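Local atomic coordinates of OBody AM3L15 (PDB entry 4GN5), a protein that is an engineered binding protein (OBody) built on an OB-fold nucleic acid binding domain from Pyrobaculum aerophilum, probably made to recognise a chosen target. Residues P14-G18 against S19-V23. Numbering follows the deposited sequence.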
loop_
_atom_site.group_PDB
_atom_site.type_symbol
_atom_site.label_atom_id
_atom_site.label_comp_id
_atom_site.label_asym_id
_atom_site.label_seq_id
_atom_site.Cartn_x
_atom_site.Cartn_y
_atom_site.Cartn_z
ATOM N N PRO A 14 -9.464 -7.047 17.258
ATOM C CA PRO A 14 -8.106 -7.274 17.762
ATOM C C PRO A 14 -7.970 -8.545 18.657
ATOM O O PRO A 14 -6.900 -9.198 18.616
ATOM C CB PRO A 14 -7.801 -5.977 18.543
ATOM C CG PRO A 14 -8.504 -4.929 17.683
ATOM C CD PRO A 14 -9.830 -5.614 17.294
ATOM N N ASN A 15 -9.044 -8.933 19.333
ATOM C CA ASN A 15 -9.090 -10.151 20.134
ATOM C C ASN A 15 -8.699 -11.400 19.394
ATOM O O ASN A 15 -8.248 -12.375 19.985
ATOM C CB ASN A 15 -10.474 -10.324 20.726
ATOM C CG ASN A 15 -10.520 -11.369 21.800
ATOM O OD1 ASN A 15 -9.750 -11.333 22.756
ATOM N ND2 ASN A 15 -11.436 -12.307 21.671
ATOM N N LEU A 16 -8.816 -11.355 18.082
ATOM C CA LEU A 16 -8.534 -12.522 17.262
ATOM C C LEU A 16 -7.079 -12.605 16.872
ATOM O O LEU A 16 -6.666 -13.483 16.080
ATOM C CB LEU A 16 -9.451 -12.555 16.028
ATOM C CG LEU A 16 -10.961 -12.668 16.296
ATOM C CD1 LEU A 16 -11.805 -12.882 15.061
ATOM C CD2 LEU A 16 -11.242 -13.789 17.360
ATOM N N HIS A 17 -6.282 -11.692 17.423
ATOM C CA HIS A 17 -4.872 -11.598 17.040
ATOM C C HIS A 17 -4.172 -12.946 17.186
ATOM O O HIS A 17 -4.272 -13.584 18.220
ATOM C CB HIS A 17 -4.137 -10.533 17.855
ATOM C CG HIS A 17 -2.647 -10.599 17.710
ATOM N ND1 HIS A 17 -1.967 -9.904 16.742
ATOM C CD2 HIS A 17 -1.705 -11.291 18.399
ATOM C CE1 HIS A 17 -0.669 -10.141 16.847
ATOM N NE2 HIS A 17 -0.482 -10.990 17.841
ATOM N N GLY A 18 -3.508 -13.383 16.118
ATOM C CA GLY A 18 -2.702 -14.595 16.149
ATOM C C GLY A 18 -3.488 -15.850 15.762
ATOM O O GLY A 18 -2.923 -16.945 15.666
ATOM N N SER A 19 -4.789 -15.715 15.548
ATOM C CA SER A 19 -5.588 -16.879 15.135
ATOM C C SER A 19 -5.940 -16.825 13.657
ATOM O O SER A 19 -5.911 -15.752 13.003
ATOM C CB SER A 19 -6.835 -17.005 15.979
ATOM O OG SER A 19 -7.705 -15.958 15.661
ATOM N N GLU A 20 -6.261 -17.998 13.140
ATOM C CA GLU A 20 -6.658 -18.203 11.772
ATOM C C GLU A 20 -8.175 -18.004 11.644
ATOM O O GLU A 20 -8.949 -18.438 12.482
ATOM C CB GLU A 20 -6.239 -19.591 11.299
ATOM C CG GLU A 20 -6.097 -19.721 9.820
ATOM C CD GLU A 20 -5.876 -21.110 9.338
ATOM O OE1 GLU A 20 -6.658 -21.996 9.693
ATOM O OE2 GLU A 20 -4.942 -21.325 8.573
ATOM N N VAL A 21 -8.573 -17.272 10.617
ATOM C CA VAL A 21 -9.980 -17.041 10.287
ATOM C C VAL A 21 -10.193 -17.340 8.826
ATOM O O VAL A 21 -9.244 -17.334 8.036
ATOM C CB VAL A 21 -10.353 -15.561 10.470
ATOM C CG1 VAL A 21 -10.289 -15.189 11.947
ATOM C CG2 VAL A 21 -9.410 -14.620 9.583
ATOM N N VAL A 22 -11.448 -17.590 8.445
ATOM C CA VAL A 22 -11.773 -17.645 7.041
ATOM C C VAL A 22 -12.883 -16.629 6.827
ATOM O O VAL A 22 -13.911 -16.701 7.496
ATOM C CB VAL A 22 -12.195 -19.077 6.554
ATOM C CG1 VAL A 22 -12.638 -19.043 5.081
ATOM C CG2 VAL A 22 -11.073 -20.131 6.780
ATOM N N VAL A 23 -12.654 -15.671 5.922
ATOM C CA VAL A 23 -13.693 -14.721 5.568
ATOM C C VAL A 23 -14.175 -15.004 4.150
ATOM O O VAL A 23 -13.446 -15.573 3.335
ATOM C CB VAL A 23 -13.267 -13.221 5.749
ATOM C CG1 VAL A 23 -12.983 -12.933 7.206
ATOM C CG2 VAL A 23 -12.031 -12.881 4.883
#
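A type II beta turn from Leu16 to Ser19 carries the chain out of a short 3-10 segment and into the first strand of the OB-fold domain, and Ser19 closes it twice over. Its backbone N donates to Leu16 O at 3.0 Å, with an N-H...O angle of 159°, while its hydroxyl OG donates to that same oxygen at 2.7 Å. Both donors approach from one face of the carbonyl plane, each tilted moderately out of it. The hydroxyl gets there because chi1 of 70° sets OG between Ser19's own backbone N and carbonyl carbon, which turns it back toward Leu16 O. With an alanine here, Leu16 O would lose the hydroxyl donor, and the turn is likely to be held less firmly, by the backbone bond. Gly18 takes the turn position where its backbone angles would jam a side chain against the preceding carbonyl O. Beyond the polar closure, in one of the two conformers of Leu16, CD1 lies 4.2 Å from Val21 CG1, a loose apolar contact. Gly18 and Ser19 share backbone hydrogen bonds with Val82 of strand 75-83. Glycine at the third position is typical of a type II turn, here leading into an antiparallel strand of an OB fold.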